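Side-chain contacts in spheroplast protein Y (Escherichia coli, PDB 3OEO), which probably acts as an ATP-independent periplasmic chaperone, a cradle-shaped homodimer that limits aggregation of unfolded proteins and helps them refold: residues N33-D36 with A37-Q40; A63-D66 with I67-D71. All coordinates share one frame; numbering follows the deposited sequence.

Contact 1 (N33-D36 with A37-Q40); sequences NLTD and AQKQ. With CD (cadmium ion), chain E.
A capping box between Thr35 and Gln38 caps the turn that leads into helix 38-49, and its residues belong to an LTxxQ sequence, Leu34 to Gln38. Two bonds from Thr35 reach the amide oxygen of Gln38: OE1 accepts from Thr35 N at 2.7 Å with an N-H...O angle of 160°, and from Thr35 OG1 at 2.9 Å. The two donors arrive differently. The hydroxyl lies in the carbonyl plane on a lone pair, whereas the backbone N-H comes from above that plane. With chi1 at 61°, Thr35 places OG1 between its own N and carbonyl carbon, where it also faces Ala37 N, a weak capping bond of 3.5 Å. Gln111, from the chain's other LTxxQ sequence, adds a third donor, NE2, to Gln38 OE1. Beside the box, Leu34 CD1 meets Lys39 CG, the two side chains crossing at about a right angle. Lys39 bends at chi3, and its NZ donates to a water (3.1 Å) that binds a cadmium ion; both carboxylate oxygens of Asp36 hold the same ion, OD2 at 2.8 Å. Thr35 N to Gln38 OE1 is the box bond, the weak return to OG1 coming from Ala37 N: a helix N-terminus capped by the family's signature LTxxQ residues.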
loop_
_atom_site.group_PDB
_atom_site.type_symbol
_atom_site.label_atom_id
_atom_site.label_comp_id
_atom_site.label_asym_id
_atom_site.label_seq_id
_atom_site.Cartn_x
_atom_site.Cartn_y
_atom_site.Cartn_z
ATOM N N ASN A 33 13.577 11.839 20.852
ATOM C CA ASN A 33 14.041 11.577 22.217
ATOM C C ASN A 33 12.879 11.415 23.193
ATOM O O ASN A 33 12.705 12.200 24.130
ATOM C CB ASN A 33 15.053 12.631 22.684
ATOM C CG ASN A 33 16.458 12.366 22.159
ATOM O OD1 ASN A 33 16.663 11.517 21.288
ATOM N ND2 ASN A 33 17.434 13.093 22.694
ATOM N N LEU A 34 12.077 10.390 22.929
ATOM C CA LEU A 34 10.920 10.047 23.742
ATOM C C LEU A 34 11.325 9.396 25.065
ATOM O O LEU A 34 12.435 8.883 25.197
ATOM C CB LEU A 34 9.986 9.122 22.954
ATOM C CG LEU A 34 10.469 7.733 22.536
ATOM C CD1 LEU A 34 9.269 6.835 22.369
ATOM C CD2 LEU A 34 11.302 7.770 21.259
ATOM N N THR A 35 10.413 9.418 26.033
ATOM C CA THR A 35 10.684 8.894 27.373
ATOM C C THR A 35 10.412 7.397 27.491
ATOM O O THR A 35 9.958 6.752 26.538
ATOM C CB THR A 35 9.856 9.627 28.457
ATOM O OG1 THR A 35 8.457 9.449 28.195
ATOM C CG2 THR A 35 10.196 11.117 28.482
ATOM N N ASP A 36 10.687 6.865 28.680
ATOM C CA ASP A 36 10.444 5.463 28.994
ATOM C C ASP A 36 8.975 5.145 29.280
ATOM O O ASP A 36 8.628 4.000 29.558
ATOM C CB ASP A 36 11.337 5.005 30.152
ATOM C CG ASP A 36 12.695 4.516 29.681
ATOM O OD1 ASP A 36 12.753 3.752 28.693
ATOM O OD2 ASP A 36 13.712 4.887 30.305
ATOM N N ALA A 37 8.114 6.150 29.201
ATOM C CA ALA A 37 6.681 5.925 29.317
ATOM C C ALA A 37 6.061 5.818 27.925
ATOM O O ALA A 37 5.107 5.063 27.717
ATOM C CB ALA A 37 6.032 7.048 30.113
ATOM N N GLN A 38 6.643 6.557 26.979
ATOM C CA GLN A 38 6.093 6.731 25.631
ATOM C C GLN A 38 6.079 5.458 24.776
ATOM O O GLN A 38 5.009 4.999 24.370
ATOM C CB GLN A 38 6.820 7.873 24.909
ATOM C CG GLN A 38 6.563 9.258 25.513
ATOM C CD GLN A 38 7.476 10.344 24.959
ATOM O OE1 GLN A 38 8.255 10.948 25.694
ATOM N NE2 GLN A 38 7.381 10.598 23.661
ATOM N N LYS A 39 7.260 4.896 24.514
ATOM C CA LYS A 39 7.410 3.660 23.719
ATOM C C LYS A 39 6.414 2.553 24.078
ATOM O O LYS A 39 5.916 1.846 23.198
ATOM C CB LYS A 39 8.839 3.114 23.827
ATOM C CG LYS A 39 9.828 3.693 22.827
ATOM C CD LYS A 39 11.272 3.298 23.139
ATOM C CE LYS A 39 11.940 4.281 24.094
ATOM N NZ LYS A 39 13.417 4.100 24.128
ATOM N N GLN A 40 6.135 2.410 25.371
ATOM C CA GLN A 40 5.219 1.384 25.865
ATOM C C GLN A 40 3.752 1.751 25.640
ATOM O O GLN A 40 2.912 0.873 25.421
ATOM C CB GLN A 40 5.493 1.077 27.346
ATOM C CG GLN A 40 4.558 0.055 27.994
ATOM C CD GLN A 40 4.394 -1.227 27.188
ATOM O OE1 GLN A 40 3.281 -1.723 27.026
ATOM N NE2 GLN A 40 5.501 -1.766 26.680
HETATM CD CD CD E . 15.384 3.418 28.617
HETATM O O HOH W 1 14.665 4.428 26.897
HETATM O O HOH W 2 17.523 3.275 28.629
#

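Contact 2 (A63-D66 with I67-D71); sequences AMHD and IITSD. With CD (cadmium ion), chain G.
The carbonyl oxygen of His65 accepts the N-H of Thr69 at 2.7 Å between Thr69 N and His65 O, with an N-H...O angle of 155°. Thr69 OG1 is also directed at His65 O, but the modelled separation is too short to be trusted at this resolution. The Thr69 N to His65 O bond, i to i+4, is the last of a helical series: Ile67 N donates to Ala63 O at 2.9 Å, and Ile68 N to Met64 O at 3.1 Å. Thr69 is the first residue after helix 60-68 to leave helical backbone angles.

Its methyl group makes the main side-chain contact. CG2, anti to the carbonyl carbon, stands over one face of the imidazole, 3.5 Å from the His65 ring centroid and 9° off the ring normal, a CH-pi contact. With CG anti to the backbone N (chi1 -155°), beside its carbonyl carbon, the His65 ring lies toward the helix end, under the Thr69 methyl. Phe115 and Phe119 of the second subunit also meet this ring, at small interplanar angles, which places it in the dimer interface. On another side of the helix, Ile67 packs on Ala78 and Gln81 of helix 75-82.

Asp66 binds a cadmium ion through OD1 at 2.5 Å, while OD2 stays 3.7 Å from that ion; two waters are further ligands. The chemistry thus implies a last helical turn held by main-chain bonds, with an aromatic surface shared between a methyl group and a neighbouring subunit.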
loop_
_atom_site.group_PDB
_atom_site.type_symbol
_atom_site.label_atom_id
_atom_site.label_comp_id
_atom_site.label_asym_id
_atom_site.label_seq_id
_atom_site.Cartn_x
_atom_site.Cartn_y
_atom_site.Cartn_z
ATOM N N ALA A 63 -6.252 -14.757 -5.806
ATOM C CA ALA A 63 -6.820 -14.051 -6.960
ATOM C C ALA A 63 -5.787 -13.207 -7.703
ATOM O O ALA A 63 -5.591 -13.397 -8.906
ATOM C CB ALA A 63 -8.010 -13.199 -6.540
ATOM N N MET A 64 -5.114 -12.298 -6.995
ATOM C CA MET A 64 -4.060 -11.484 -7.611
ATOM C C MET A 64 -3.097 -12.388 -8.370
ATOM O O MET A 64 -2.760 -12.125 -9.524
ATOM C CB MET A 64 -3.254 -10.687 -6.577
ATOM C CG MET A 64 -3.999 -10.165 -5.369
ATOM S SD MET A 64 -2.851 -10.133 -3.972
ATOM C CE MET A 64 -3.733 -9.025 -2.861
ATOM N N HIS A 65 -2.656 -13.454 -7.707
ATOM C CA HIS A 65 -1.782 -14.445 -8.326
ATOM C C HIS A 65 -2.430 -14.965 -9.607
ATOM O O HIS A 65 -1.821 -14.916 -10.672
ATOM C CB HIS A 65 -1.493 -15.588 -7.349
ATOM C CG HIS A 65 -0.206 -16.306 -7.610
ATOM N ND1 HIS A 65 -0.158 -17.614 -8.048
ATOM C CD2 HIS A 65 1.082 -15.907 -7.481
ATOM C CE1 HIS A 65 1.102 -17.986 -8.182
ATOM N NE2 HIS A 65 1.875 -16.967 -7.845
ATOM N N ASP A 66 -3.683 -15.405 -9.501
ATOM C CA ASP A 66 -4.428 -15.979 -10.628
ATOM C C ASP A 66 -4.472 -15.068 -11.867
ATOM O O ASP A 66 -4.290 -15.542 -12.995
ATOM C CB ASP A 66 -5.841 -16.391 -10.185
ATOM C CG ASP A 66 -5.829 -17.415 -9.039
ATOM O OD1 ASP A 66 -4.730 -17.895 -8.676
ATOM O OD2 ASP A 66 -6.917 -17.753 -8.507
ATOM N N ILE A 67 -4.695 -13.771 -11.658
ATOM C CA ILE A 67 -4.800 -12.823 -12.774
ATOM C C ILE A 67 -3.445 -12.560 -13.436
ATOM O O ILE A 67 -3.356 -12.464 -14.664
ATOM C CB ILE A 67 -5.436 -11.473 -12.347
ATOM C CG1 ILE A 67 -6.658 -11.711 -11.452
ATOM C CG2 ILE A 67 -5.837 -10.660 -13.576
ATOM C CD1 ILE A 67 -6.793 -10.725 -10.299
ATOM N N ILE A 68 -2.404 -12.443 -12.617
ATOM C CA ILE A 68 -1.043 -12.193 -13.099
ATOM C C ILE A 68 -0.419 -13.450 -13.726
ATOM O O ILE A 68 0.282 -13.376 -14.732
ATOM C CB ILE A 68 -0.160 -11.643 -11.948
ATOM C CG1 ILE A 68 -0.651 -10.241 -11.542
ATOM C CG2 ILE A 68 1.330 -11.655 -12.331
ATOM C CD1 ILE A 68 -0.306 -9.827 -10.127
ATOM N N THR A 69 -0.712 -14.600 -13.128
ATOM C CA THR A 69 -0.174 -15.888 -13.557
ATOM C C THR A 69 -0.941 -16.523 -14.722
ATOM O O THR A 69 -0.858 -17.731 -14.939
ATOM C CB THR A 69 -0.162 -16.868 -12.386
ATOM O OG1 THR A 69 -1.486 -16.966 -11.850
ATOM C CG2 THR A 69 0.767 -16.381 -11.295
ATOM N N SER A 70 -1.685 -15.706 -15.462
ATOM C CA SER A 70 -2.399 -16.148 -16.656
ATOM C C SER A 70 -1.674 -15.686 -17.907
ATOM O O SER A 70 -1.074 -14.615 -17.914
ATOM C CB SER A 70 -3.836 -15.618 -16.657
ATOM O OG SER A 70 -4.272 -15.269 -17.969
ATOM N N ASP A 71 -1.744 -16.493 -18.962
ATOM C CA ASP A 71 -1.086 -16.165 -20.230
ATOM C C ASP A 71 -1.891 -15.169 -21.032
ATOM O O ASP A 71 -1.363 -14.514 -21.929
ATOM C CB ASP A 71 -0.857 -17.421 -21.067
ATOM C CG ASP A 71 -0.109 -18.488 -20.312
ATOM O OD1 ASP A 71 1.053 -18.257 -19.923
ATOM O OD2 ASP A 71 -0.697 -19.564 -20.107
HETATM CD CD CD G . -4.383 -20.350 -8.931
HETATM O O HOH W 3 -4.154 -21.742 -6.690
HETATM O O HOH W 4 -3.054 -22.391 -9.045
#

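Both contacts are local, lie at the surface and sit at helix ends, but at opposite kinds of end: contact 1 leads into helix 38-49, while contact 2 lies at the end of helix 60-68, the next helix in the chain. They fall on opposite sides of the chain's centre, their own centres 45 Å apart, and do not touch. In contact 1 side-chain oxygens accept N-H groups around the start of the helix, one of them weakly, and a glutamine ties the turn to Gln111 of the same chain. Contact 2 relies on main-chain bonds and a methyl-ring contact, and the second subunit covers part of it. Each has an aspartate on cadmium, bidentate in contact 1 and through one oxygen in contact 2.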